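Long-range contacts in PBP5 (Haemophilus influenzae, PDB 3A3J), which removes the terminal D-alanine from the peptides of cell-wall precursors, acting as a serine-type D-Ala-D-Ala carboxypeptidase: residues Q6-T11 with E239-K244; M15-G20 with N222-S227; A35-M40 with N212-A217; E167-Y172 with N197-K202. All coordinates share one frame; numbering follows the deposited sequence.

In the fold
Three of the four contacts involve the five-stranded antiparallel sheet of the penicillin-binding domain. Interaction 2 pairs strand 11-16 with strand 224-232, next to strand 210-218 of interaction 3, which in turn borders strand 197-206 of interaction 4. Interactions 3 and 4 have centres about 11 Å apart; Arg224 and Asp199 join interactions 2 and 4 by a salt bridge. Interaction 1 fastens the chain start to helix 235-252, which packs on the sheet through Ser242 against Ser227 and Leu213; its centre is about 17 Å from that of interaction 2. Along the chain the contacts nest, 4 within 3 within 2 within 1. Interactions 3 and 4 hold Ser36, Lys39 and Lys202 of the active site; interaction 1 lies apart from it.

Interaction 1 of 4, residues Q6-T11 with E239-K244; sequences QITAQT and EVESKK
Thr8 N donates a hydrogen bond of 2.7 Å to Glu241 OE1, joining the irregular N-terminal loop to helix 235-252, the helix that follows the last strand of the antiparallel sheet in this carboxypeptidase. The bond is fairly straight, 163° at the hydrogen, yet it reaches the oxygen from above the carboxylate, 50° out of its plane. Ile7 lies alongside: its CA is 3.1 Å from Glu241 OE1, and its CG2 and CD1 pass the glutamate side chain in the opposite direction. Further along the helix, Ile7 CD1 also meets Lys244 CB at 4.1 Å.

A bend at chi2 (-51°) swings the Glu241 carboxylate round to Thr8 N. Separately, Glu241 CG rests 3.6 Å from Thr8 O. One turn on, Lys244 takes the second oxygen in a salt bridge, so the two oxygens have separate tasks, one holding the loop and the other a neighbour on the same helix. Beyond the contact, Thr8 touches Pro233 and Ala9 touches Val232 of strand 224-232. The salt bridge runs from Lys244 NZ to the syn lone pair of Glu241 OE2 at 2.9 Å.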
loop_
_atom_site.group_PDB
_atom_site.type_symbol
_atom_site.label_atom_id
_atom_site.label_comp_id
_atom_site.label_asym_id
_atom_site.label_seq_id
_atom_site.Cartn_x
_atom_site.Cartn_y
_atom_site.Cartn_z
ATOM N N GLN A 6 21.854 5.360 -6.928
ATOM C CA GLN A 6 21.811 6.784 -6.788
ATOM C C GLN A 6 20.543 7.291 -7.487
ATOM O O GLN A 6 20.363 7.066 -8.673
ATOM C CB GLN A 6 23.063 7.377 -7.405
ATOM C CG GLN A 6 22.920 8.829 -7.701
ATOM C CD GLN A 6 23.099 9.668 -6.463
ATOM O OE1 GLN A 6 22.390 10.670 -6.262
ATOM N NE2 GLN A 6 24.062 9.275 -5.616
ATOM N N ILE A 7 19.681 7.986 -6.742
ATOM C CA ILE A 7 18.289 8.255 -7.145
ATOM C C ILE A 7 18.123 9.738 -7.153
ATOM O O ILE A 7 18.506 10.396 -6.194
ATOM C CB ILE A 7 17.363 7.658 -6.119
ATOM C CG1 ILE A 7 17.579 6.145 -6.114
ATOM C CG2 ILE A 7 15.872 7.978 -6.410
ATOM C CD1 ILE A 7 17.131 5.479 -7.429
ATOM N N THR A 8 17.598 10.277 -8.243
ATOM C CA THR A 8 17.337 11.701 -8.339
ATOM C C THR A 8 15.940 11.980 -7.800
ATOM O O THR A 8 14.952 11.851 -8.548
ATOM C CB THR A 8 17.372 12.080 -9.815
ATOM O OG1 THR A 8 18.719 12.279 -10.191
ATOM C CG2 THR A 8 16.639 13.337 -10.112
ATOM N N ALA A 9 15.818 12.312 -6.522
ATOM C CA ALA A 9 14.484 12.570 -5.963
ATOM C C ALA A 9 14.661 13.120 -4.586
ATOM O O ALA A 9 15.602 12.759 -3.902
ATOM C CB ALA A 9 13.685 11.317 -5.899
ATOM N N GLN A 10 13.747 13.966 -4.145
ATOM C CA GLN A 10 13.914 14.587 -2.852
ATOM C C GLN A 10 13.733 13.542 -1.781
ATOM O O GLN A 10 14.413 13.575 -0.766
ATOM C CB GLN A 10 12.909 15.716 -2.675
ATOM C CG GLN A 10 13.104 16.906 -3.599
ATOM C CD GLN A 10 12.324 18.154 -3.072
ATOM O OE1 GLN A 10 11.533 18.058 -2.135
ATOM N NE2 GLN A 10 12.544 19.297 -3.687
ATOM N N THR A 11 12.866 12.561 -2.032
ATOM C CA THR A 11 12.443 11.625 -1.020
ATOM C C THR A 11 12.085 10.387 -1.797
ATOM O O THR A 11 11.655 10.531 -2.935
ATOM C CB THR A 11 11.096 12.162 -0.412
ATOM O OG1 THR A 11 11.355 13.131 0.597
ATOM C CG2 THR A 11 10.245 11.124 0.059
ATOM N N GLU A 239 9.596 8.118 -13.802
ATOM C CA GLU A 239 9.534 6.717 -14.192
ATOM C C GLU A 239 10.907 6.027 -14.253
ATOM O O GLU A 239 11.043 4.826 -13.899
ATOM C CB GLU A 239 8.808 6.557 -15.547
ATOM C CG GLU A 239 7.394 7.155 -15.550
ATOM C CD GLU A 239 6.824 7.213 -16.962
ATOM O OE1 GLU A 239 7.423 6.596 -17.889
ATOM O OE2 GLU A 239 5.753 7.791 -17.147
ATOM N N VAL A 240 11.920 6.775 -14.697
ATOM C CA VAL A 240 13.278 6.252 -14.714
ATOM C C VAL A 240 13.800 5.890 -13.271
ATOM O O VAL A 240 14.268 4.813 -13.041
ATOM C CB VAL A 240 14.267 7.221 -15.426
ATOM C CG1 VAL A 240 15.683 6.747 -15.187
ATOM C CG2 VAL A 240 14.031 7.257 -16.977
ATOM N N GLU A 241 13.766 6.843 -12.343
ATOM C CA GLU A 241 14.185 6.610 -10.975
ATOM C C GLU A 241 13.368 5.477 -10.319
ATOM O O GLU A 241 13.896 4.720 -9.510
ATOM C CB GLU A 241 14.083 7.873 -10.156
ATOM C CG GLU A 241 14.882 8.999 -10.712
ATOM C CD GLU A 241 16.324 8.534 -10.975
ATOM O OE1 GLU A 241 17.065 8.298 -10.006
ATOM O OE2 GLU A 241 16.738 8.412 -12.133
ATOM N N SER A 242 12.095 5.343 -10.686
ATOM C CA SER A 242 11.298 4.324 -10.069
ATOM C C SER A 242 11.786 2.985 -10.568
ATOM O O SER A 242 11.950 2.045 -9.781
ATOM C CB SER A 242 9.812 4.482 -10.387
ATOM O OG SER A 242 9.297 5.518 -9.585
ATOM N N LYS A 243 11.878 2.866 -11.895
ATOM C CA LYS A 243 12.378 1.634 -12.516
ATOM C C LYS A 243 13.769 1.281 -11.953
ATOM O O LYS A 243 14.061 0.129 -11.689
ATOM C CB LYS A 243 12.404 1.792 -14.039
ATOM C CG LYS A 243 12.875 0.545 -14.755
ATOM C CD LYS A 243 12.444 0.527 -16.228
ATOM C CE LYS A 243 13.341 -0.485 -16.984
ATOM N NZ LYS A 243 12.761 -0.954 -18.303
ATOM N N LYS A 244 14.601 2.279 -11.703
ATOM C CA LYS A 244 15.882 2.033 -11.067
ATOM C C LYS A 244 15.737 1.354 -9.670
ATOM O O LYS A 244 16.502 0.413 -9.309
ATOM C CB LYS A 244 16.668 3.337 -10.918
ATOM C CG LYS A 244 17.567 3.696 -12.139
ATOM C CD LYS A 244 18.440 4.931 -11.914
ATOM C CE LYS A 244 18.592 5.773 -13.215
ATOM N NZ LYS A 244 19.177 7.067 -12.835
#

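Interaction 2 of 4, residues M15-G20 with N222-S227; sequences MDYNSG and NMRLIS
Met15 and Ile226 form an antiparallel hydrogen-bonded pair, Met15 N to Ile226 O and Ile226 N to Met15 O both being 3.0 Å. Their side chains lie side by side on the sheet face that packs against Ala159 of helix 151-164. Asp16 pairs with Leu225 without hydrogen bonds, on the face toward helix 235-252. With CG anti to its backbone N (chi1 -178°), the Asp16 carboxylate turns toward the residues that follow, and OD2 accepts from Asn18 N at 2.6 Å and from Ser19 N at 2.9 Å, an Asx turn within an Asx motif.

Tyr17 N then gives a nearly straight bond of 2.8 Å to Arg224 O, one residue past the end of strand 11-16. Its ring carries the aliphatic part of Arg224 over one face: CD stands 4.1 Å from the Tyr17 ring centroid, a CH-pi contact, while the guanidinium plane is turned 81° from the ring. The guanidinium continues to Ser216 and Asp199. At Asn18, a water accepts from Arg224 N at 2.7 Å and also lies within bonding distance of Asp16 OD1 and Asn18 OD1; Thr255 OG1 also hydrogen-bonds to Asp16 OD1. The aspartate thus fixes the turn with one oxygen and, with the other, reaches both this water and Thr255. Such a set of donors would probably stabilise its charge.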
loop_
_atom_site.group_PDB
_atom_site.type_symbol
_atom_site.label_atom_id
_atom_site.label_comp_id
_atom_site.label_asym_id
_atom_site.label_seq_id
_atom_site.Cartn_x
_atom_site.Cartn_y
_atom_site.Cartn_z
ATOM N N MET A 15 10.025 -0.848 -0.869
ATOM C CA MET A 15 9.610 -1.700 0.234
ATOM C C MET A 15 9.049 -2.969 -0.363
ATOM O O MET A 15 8.363 -2.902 -1.367
ATOM C CB MET A 15 8.561 -0.955 1.120
ATOM C CG MET A 15 7.633 -1.871 1.923
ATOM S SD MET A 15 6.114 -1.119 2.695
ATOM C CE MET A 15 4.812 -1.978 1.894
ATOM N N ASP A 16 9.347 -4.124 0.215
ATOM C CA ASP A 16 8.736 -5.371 -0.186
ATOM C C ASP A 16 7.308 -5.383 0.329
ATOM O O ASP A 16 7.067 -5.147 1.522
ATOM C CB ASP A 16 9.479 -6.590 0.438
ATOM C CG ASP A 16 8.889 -7.905 0.002
ATOM O OD1 ASP A 16 9.317 -8.507 -1.038
ATOM O OD2 ASP A 16 7.929 -8.330 0.636
ATOM N N TYR A 17 6.368 -5.685 -0.560
ATOM C CA TYR A 17 4.939 -5.655 -0.209
ATOM C C TYR A 17 4.662 -6.735 0.860
ATOM O O TYR A 17 3.786 -6.595 1.724
ATOM C CB TYR A 17 4.139 -5.976 -1.443
ATOM C CG TYR A 17 2.682 -6.368 -1.217
ATOM C CD1 TYR A 17 1.702 -5.399 -0.796
ATOM C CD2 TYR A 17 2.265 -7.672 -1.431
ATOM C CE1 TYR A 17 0.344 -5.758 -0.607
ATOM C CE2 TYR A 17 0.935 -8.057 -1.211
ATOM C CZ TYR A 17 -0.018 -7.086 -0.815
ATOM O OH TYR A 17 -1.295 -7.498 -0.652
ATOM N N ASN A 18 5.387 -7.846 0.781
ATOM C CA ASN A 18 4.909 -9.009 1.497
ATOM C C ASN A 18 5.423 -9.044 2.893
ATOM O O ASN A 18 4.751 -9.527 3.752
ATOM C CB ASN A 18 5.239 -10.276 0.783
ATOM C CG ASN A 18 4.258 -10.595 -0.292
ATOM O OD1 ASN A 18 4.596 -10.582 -1.455
ATOM N ND2 ASN A 18 3.065 -10.928 0.074
ATOM N N SER A 19 6.552 -8.414 3.137
ATOM C CA SER A 19 7.228 -8.515 4.413
ATOM C C SER A 19 7.284 -7.160 5.078
ATOM O O SER A 19 7.499 -7.074 6.295
ATOM C CB SER A 19 8.664 -9.009 4.172
ATOM O OG SER A 19 9.469 -7.981 3.589
ATOM N N GLY A 20 7.106 -6.096 4.269
ATOM C CA GLY A 20 6.998 -4.728 4.767
ATOM C C GLY A 20 8.363 -4.147 4.975
ATOM O O GLY A 20 8.509 -3.040 5.470
ATOM N N ASN A 222 6.270 -14.005 -7.767
ATOM C CA ASN A 222 5.364 -13.317 -6.894
ATOM C C ASN A 222 5.983 -12.380 -5.920
ATOM O O ASN A 222 5.267 -11.755 -5.160
ATOM C CB ASN A 222 4.495 -14.341 -6.228
ATOM C CG ASN A 222 3.791 -15.152 -7.259
ATOM O OD1 ASN A 222 3.397 -14.601 -8.282
ATOM N ND2 ASN A 222 3.711 -16.465 -7.073
ATOM N N MET A 223 7.286 -12.212 -5.970
ATOM C CA MET A 223 7.871 -11.124 -5.227
ATOM C C MET A 223 7.135 -9.815 -5.669
ATOM O O MET A 223 6.838 -9.637 -6.881
ATOM C CB MET A 223 9.337 -11.026 -5.478
ATOM C CG MET A 223 9.998 -10.154 -4.451
ATOM S SD MET A 223 11.707 -10.040 -4.933
ATOM C CE MET A 223 12.411 -8.944 -3.728
ATOM N N ARG A 224 6.719 -8.992 -4.699
ATOM C CA ARG A 224 6.077 -7.706 -5.025
ATOM C C ARG A 224 6.775 -6.580 -4.340
ATOM O O ARG A 224 6.967 -6.615 -3.141
ATOM C CB ARG A 224 4.562 -7.651 -4.723
ATOM C CG ARG A 224 3.976 -6.223 -5.138
ATOM C CD ARG A 224 2.507 -6.115 -4.911
ATOM N NE ARG A 224 1.734 -6.912 -5.855
ATOM C CZ ARG A 224 1.312 -6.440 -7.012
ATOM N NH1 ARG A 224 1.703 -5.221 -7.374
ATOM N NH2 ARG A 224 0.604 -7.190 -7.833
ATOM N N LEU A 225 7.159 -5.575 -5.105
ATOM C CA LEU A 225 7.719 -4.365 -4.518
ATOM C C LEU A 225 6.848 -3.119 -4.771
ATOM O O LEU A 225 6.064 -3.076 -5.714
ATOM C CB LEU A 225 9.108 -4.087 -5.102
ATOM C CG LEU A 225 10.222 -5.184 -4.987
ATOM C CD1 LEU A 225 11.584 -4.751 -5.712
ATOM C CD2 LEU A 225 10.456 -5.573 -3.514
ATOM N N ILE A 226 7.057 -2.094 -3.953
ATOM C CA ILE A 226 6.353 -0.884 -4.113
ATOM C C ILE A 226 7.393 0.154 -3.965
ATOM O O ILE A 226 8.148 0.090 -2.953
ATOM C CB ILE A 226 5.303 -0.727 -2.954
ATOM C CG1 ILE A 226 4.207 -1.754 -3.153
ATOM C CG2 ILE A 226 4.752 0.718 -2.910
ATOM C CD1 ILE A 226 3.264 -1.786 -1.907
ATOM N N SER A 227 7.479 1.100 -4.925
ATOM C CA SER A 227 8.389 2.239 -4.760
ATOM C C SER A 227 7.625 3.534 -4.665
ATOM O O SER A 227 6.524 3.615 -5.223
ATOM C CB SER A 227 9.305 2.338 -5.997
ATOM O OG SER A 227 8.561 2.303 -7.272
HETATM O O HOH W 1 7.403 -9.827 -2.181
#

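Interaction 3 of 4, residues A35-M40 with N212-A217; sequences ASLTKM and NLVASA
Leu37 CG lies anti to its own carbonyl carbon (chi1 -57°), while Asn212 CG sits between the backbone N and carbonyl carbon (chi1 66°); these rotations send the two side chains tip to tip. Leu37 CG comes 3.4 Å from Asn212 OD1, and Leu37 CD1 is 3.5 Å from Asn212 ND2, so the branched leucine end covers the amide from its oxygen to its nitrogen. These are van der Waals contacts. The amide nitrogen has a polar partner in Pro34 O, just ahead of Ala35, and that bond holds the amide where the leucine meets it.

The segment leads into helix 38-51 and carries the SxxK motif of the penicillin-binding proteins: Ser36, the probable acylated nucleophile, and Lys39, the probable proton acceptor, neither of which touches strand 210-218. Lys39 NZ donates to Ser36 OG at 2.7 Å, and it also bonds to His140 O. Leu37 and Met40, in contrast, face the strand.

Leu37 CD2 packs on Val214 CG2 at 3.8 Å. One turn on, Met40 crosses the same valine, its SD 4.0 Å from Val214 CB, and the bend at chi3 (46°) brings CE beside Val214 CG1. Met40 also touches Lys202 on the adjoining strand. Within the 35-40 segment, Thr38 N and Thr38 OG1 both donate to Ala35 O, the hydroxyl bond measuring 3.0 Å.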
loop_
_atom_site.group_PDB
_atom_site.type_symbol
_atom_site.label_atom_id
_atom_site.label_comp_id
_atom_site.label_asym_id
_atom_site.label_seq_id
_atom_site.Cartn_x
_atom_site.Cartn_y
_atom_site.Cartn_z
ATOM N N ALA A 35 -0.270 15.891 -3.627
ATOM C CA ALA A 35 -0.710 16.229 -4.991
ATOM C C ALA A 35 -1.609 15.057 -5.356
ATOM O O ALA A 35 -2.318 14.588 -4.469
ATOM C CB ALA A 35 0.448 16.347 -5.911
ATOM N N SER A 36 -1.664 14.603 -6.616
ATOM C CA SER A 36 -2.587 13.502 -6.907
ATOM C C SER A 36 -2.380 12.137 -6.191
ATOM O O SER A 36 -3.198 11.214 -6.360
ATOM C CB SER A 36 -2.678 13.256 -8.400
ATOM O OG SER A 36 -3.683 14.137 -8.957
ATOM N N LEU A 37 -1.326 11.954 -5.391
ATOM C CA LEU A 37 -1.239 10.605 -4.689
ATOM C C LEU A 37 -2.360 10.600 -3.628
ATOM O O LEU A 37 -2.870 9.519 -3.177
ATOM C CB LEU A 37 0.099 10.450 -3.994
ATOM C CG LEU A 37 1.348 10.599 -4.867
ATOM C CD1 LEU A 37 2.642 10.484 -4.015
ATOM C CD2 LEU A 37 1.290 9.594 -5.943
ATOM N N THR A 38 -2.848 11.819 -3.302
ATOM C CA THR A 38 -4.058 11.929 -2.419
ATOM C C THR A 38 -5.179 11.037 -2.897
ATOM O O THR A 38 -5.922 10.414 -2.062
ATOM C CB THR A 38 -4.564 13.396 -2.318
ATOM O OG1 THR A 38 -3.490 14.205 -1.789
ATOM C CG2 THR A 38 -5.828 13.458 -1.382
ATOM N N LYS A 39 -5.334 10.950 -4.232
ATOM C CA LYS A 39 -6.420 10.084 -4.810
ATOM C C LYS A 39 -6.362 8.601 -4.474
ATOM O O LYS A 39 -7.356 7.854 -4.662
ATOM C CB LYS A 39 -6.521 10.269 -6.339
ATOM C CG LYS A 39 -6.978 11.718 -6.641
ATOM C CD LYS A 39 -6.674 12.142 -8.056
ATOM C CE LYS A 39 -7.273 13.554 -8.371
ATOM N NZ LYS A 39 -6.227 14.544 -8.102
ATOM N N MET A 40 -5.175 8.129 -4.109
ATOM C CA MET A 40 -5.060 6.743 -3.603
ATOM C C MET A 40 -5.918 6.536 -2.319
ATOM O O MET A 40 -6.659 5.593 -2.243
ATOM C CB MET A 40 -3.555 6.450 -3.265
ATOM C CG MET A 40 -2.790 6.012 -4.543
ATOM S SD MET A 40 -1.044 6.008 -4.269
ATOM C CE MET A 40 -0.673 5.198 -2.672
ATOM N N ASN A 212 5.934 13.092 -8.669
ATOM C CA ASN A 212 6.001 11.981 -7.764
ATOM C C ASN A 212 5.291 10.790 -8.356
ATOM O O ASN A 212 4.526 10.906 -9.340
ATOM C CB ASN A 212 5.492 12.422 -6.332
ATOM C CG ASN A 212 4.011 12.788 -6.307
ATOM O OD1 ASN A 212 3.192 12.289 -7.100
ATOM N ND2 ASN A 212 3.647 13.585 -5.348
ATOM N N LEU A 213 5.590 9.608 -7.864
ATOM C CA LEU A 213 4.946 8.445 -8.452
ATOM C C LEU A 213 4.998 7.340 -7.438
ATOM O O LEU A 213 5.967 7.208 -6.761
ATOM C CB LEU A 213 5.743 7.992 -9.701
ATOM C CG LEU A 213 5.473 6.613 -10.329
ATOM C CD1 LEU A 213 4.066 6.477 -10.777
ATOM C CD2 LEU A 213 6.462 6.161 -11.490
ATOM N N VAL A 214 3.950 6.540 -7.348
ATOM C CA VAL A 214 3.935 5.366 -6.546
ATOM C C VAL A 214 3.824 4.195 -7.500
ATOM O O VAL A 214 2.891 4.123 -8.267
ATOM C CB VAL A 214 2.721 5.414 -5.564
ATOM C CG1 VAL A 214 2.630 4.091 -4.776
ATOM C CG2 VAL A 214 2.976 6.510 -4.590
ATOM N N ALA A 215 4.789 3.292 -7.512
ATOM C CA ALA A 215 4.724 2.197 -8.468
ATOM C C ALA A 215 4.816 0.884 -7.727
ATOM O O ALA A 215 5.383 0.805 -6.649
ATOM C CB ALA A 215 5.871 2.331 -9.556
ATOM N N SER A 216 4.229 -0.150 -8.288
ATOM C CA SER A 216 4.404 -1.431 -7.728
ATOM C C SER A 216 4.558 -2.391 -8.894
ATOM O O SER A 216 3.914 -2.203 -9.939
ATOM C CB SER A 216 3.196 -1.811 -6.868
ATOM O OG SER A 216 3.361 -3.131 -6.295
ATOM N N ALA A 217 5.431 -3.400 -8.722
ATOM C CA ALA A 217 5.797 -4.393 -9.768
ATOM C C ALA A 217 6.000 -5.761 -9.116
ATOM O O ALA A 217 6.370 -5.826 -7.943
ATOM C CB ALA A 217 7.074 -4.012 -10.447
#

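Interaction 4 of 4, residues E167-Y172 with N197-K202; sequences EEYKIY and NVDGMK
Strand 197-206, an outermost strand of the sheet and the one bearing the probable substrate-binding Lys202, meets helix 166-169 and the residues after it through Tyr169 and Tyr172. Tyr169 OH donates to Asp199 OD1 in a short bond of 2.5 Å. The oxygen lies at the ring edge, near its plane, but the hydroxyl arrives from above the carboxylate, with ring and carboxylate planes 80° apart. Asp199 CG occupies the crowded position between backbone N and carbonyl carbon (chi1 65°), which lifts the carboxylate beside the ring. Tyr169 OH also lies 3.1 Å from Gly200 N, at an angle too poor for a hydrogen bond. Asp199 and Gly200 both face Ser216 in a classic beta bulge.

Tyr172 meets the strand one residue further on, at Met201. Met201 O approaches its ring edge in plane, 3.1 Å from Tyr172 CD1, and Met201 CG lies 3.8 Å from the same carbon. The Met201 sulphur stands obliquely to this ring, 5.5 Å from its centroid, in a Met-aromatic contact. The peptide bond before Met201 is cis. A water donates to Tyr169 O at 2.9 Å; its link to Asp199 O is doubtfully short.

Asp199 OD1 also receives Arg224 in a salt bridge. It thus joins Tyr169 of the helix and Arg224 of strand 224-232 on one oxygen, and with a phenol and a guanidinium there the carboxylate is probably kept ionised.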
loop_
_atom_site.group_PDB
_atom_site.type_symbol
_atom_site.label_atom_id
_atom_site.label_comp_id
_atom_site.label_asym_id
_atom_site.label_seq_id
_atom_site.Cartn_x
_atom_site.Cartn_y
_atom_site.Cartn_z
ATOM N N GLU A 167 -9.693 -6.271 -6.101
ATOM C CA GLU A 167 -10.493 -6.109 -7.280
ATOM C C GLU A 167 -10.332 -4.655 -7.764
ATOM O O GLU A 167 -10.109 -4.395 -8.960
ATOM C CB GLU A 167 -11.931 -6.537 -6.985
ATOM C CG GLU A 167 -12.795 -6.835 -8.184
ATOM C CD GLU A 167 -12.093 -7.648 -9.296
ATOM O OE1 GLU A 167 -11.388 -8.657 -9.012
ATOM O OE2 GLU A 167 -12.272 -7.273 -10.488
ATOM N N GLU A 168 -10.379 -3.706 -6.855
ATOM C CA GLU A 168 -10.192 -2.317 -7.237
ATOM C C GLU A 168 -8.766 -2.121 -7.827
ATOM O O GLU A 168 -8.623 -1.442 -8.829
ATOM C CB GLU A 168 -10.488 -1.374 -6.045
ATOM C CG GLU A 168 -10.193 0.181 -6.251
ATOM C CD GLU A 168 -11.307 1.132 -5.664
ATOM O OE1 GLU A 168 -12.352 0.593 -5.261
ATOM O OE2 GLU A 168 -11.178 2.391 -5.599
ATOM N N TYR A 169 -7.730 -2.741 -7.228
ATOM C CA TYR A 169 -6.338 -2.474 -7.633
ATOM C C TYR A 169 -6.073 -2.789 -9.138
ATOM O O TYR A 169 -5.207 -2.179 -9.778
ATOM C CB TYR A 169 -5.356 -3.236 -6.739
ATOM C CG TYR A 169 -3.950 -2.995 -7.185
ATOM C CD1 TYR A 169 -3.396 -1.724 -7.055
ATOM C CD2 TYR A 169 -3.182 -4.007 -7.805
ATOM C CE1 TYR A 169 -2.135 -1.465 -7.503
ATOM C CE2 TYR A 169 -1.859 -3.762 -8.231
ATOM C CZ TYR A 169 -1.368 -2.469 -8.074
ATOM O OH TYR A 169 -0.095 -2.134 -8.492
ATOM N N LYS A 170 -6.843 -3.727 -9.685
ATOM C CA LYS A 170 -6.744 -4.092 -11.065
ATOM C C LYS A 170 -7.003 -2.893 -11.980
ATOM O O LYS A 170 -6.492 -2.835 -13.079
ATOM C CB LYS A 170 -7.742 -5.201 -11.370
ATOM C CG LYS A 170 -7.318 -6.537 -10.784
ATOM C CD LYS A 170 -8.329 -7.567 -11.187
ATOM C CE LYS A 170 -8.121 -8.827 -10.397
ATOM N NZ LYS A 170 -9.269 -9.697 -10.719
ATOM N N ILE A 171 -7.776 -1.934 -11.499
ATOM C CA ILE A 171 -8.159 -0.829 -12.317
ATOM C C ILE A 171 -6.931 0.064 -12.547
ATOM O O ILE A 171 -6.842 0.768 -13.543
ATOM C CB ILE A 171 -9.351 -0.035 -11.672
ATOM C CG1 ILE A 171 -10.581 -0.947 -11.583
ATOM C CG2 ILE A 171 -9.662 1.283 -12.528
ATOM C CD1 ILE A 171 -11.801 -0.322 -10.735
ATOM N N TYR A 172 -6.029 0.053 -11.593
ATOM C CA TYR A 172 -4.805 0.841 -11.642
ATOM C C TYR A 172 -3.821 0.474 -12.782
ATOM O O TYR A 172 -2.920 1.222 -13.045
ATOM C CB TYR A 172 -4.047 0.614 -10.370
ATOM C CG TYR A 172 -4.637 1.362 -9.234
ATOM C CD1 TYR A 172 -4.066 2.524 -8.808
ATOM C CD2 TYR A 172 -5.808 0.931 -8.617
ATOM C CE1 TYR A 172 -4.634 3.240 -7.803
ATOM C CE2 TYR A 172 -6.360 1.643 -7.558
ATOM C CZ TYR A 172 -5.768 2.778 -7.183
ATOM O OH TYR A 172 -6.284 3.518 -6.155
ATOM N N ASN A 197 7.240 -5.850 -14.780
ATOM C CA ASN A 197 5.776 -6.031 -14.657
ATOM C C ASN A 197 5.165 -5.004 -13.678
ATOM O O ASN A 197 4.838 -5.342 -12.547
ATOM C CB ASN A 197 5.434 -7.449 -14.219
ATOM C CG ASN A 197 6.227 -8.503 -15.015
ATOM O OD1 ASN A 197 5.953 -8.723 -16.204
ATOM N ND2 ASN A 197 7.258 -9.103 -14.382
ATOM N N VAL A 198 5.082 -3.748 -14.099
ATOM C CA VAL A 198 4.486 -2.701 -13.280
ATOM C C VAL A 198 3.002 -2.730 -13.450
ATOM O O VAL A 198 2.508 -2.754 -14.557
ATOM C CB VAL A 198 5.036 -1.356 -13.657
ATOM C CG1 VAL A 198 4.237 -0.219 -12.930
ATOM C CG2 VAL A 198 6.503 -1.329 -13.285
ATOM N N ASP A 199 2.258 -2.761 -12.356
ATOM C CA ASP A 199 0.799 -2.794 -12.464
ATOM C C ASP A 199 0.081 -1.764 -11.598
ATOM O O ASP A 199 -1.153 -1.847 -11.430
ATOM C CB ASP A 199 0.275 -4.206 -12.213
ATOM C CG ASP A 199 0.533 -4.690 -10.765
ATOM O OD1 ASP A 199 1.043 -3.927 -9.887
ATOM O OD2 ASP A 199 0.194 -5.842 -10.516
ATOM N N GLY A 200 0.852 -0.770 -11.122
ATOM C CA GLY A 200 0.350 0.404 -10.401
ATOM C C GLY A 200 1.464 1.403 -10.234
ATOM O O GLY A 200 2.597 1.110 -10.579
ATOM N N MET A 201 1.221 2.558 -9.632
ATOM C CA MET A 201 -0.060 2.858 -8.966
ATOM C C MET A 201 -0.608 4.256 -9.286
ATOM O O MET A 201 -1.708 4.381 -9.746
ATOM C CB MET A 201 0.162 2.721 -7.443
ATOM C CG MET A 201 -1.004 2.953 -6.577
ATOM S SD MET A 201 -0.820 2.058 -4.969
ATOM C CE MET A 201 -0.851 0.353 -5.442
ATOM N N LYS A 202 0.162 5.312 -9.033
ATOM C CA LYS A 202 -0.444 6.612 -9.145
ATOM C C LYS A 202 0.603 7.677 -9.284
ATOM O O LYS A 202 1.605 7.601 -8.632
ATOM C CB LYS A 202 -1.246 6.856 -7.831
ATOM C CG LYS A 202 -1.829 8.293 -7.633
ATOM C CD LYS A 202 -2.930 8.638 -8.577
ATOM C CE LYS A 202 -3.952 7.591 -8.856
ATOM N NZ LYS A 202 -4.984 8.333 -9.659
HETATM O O HOH W 2 -3.172 -3.196 -11.546
#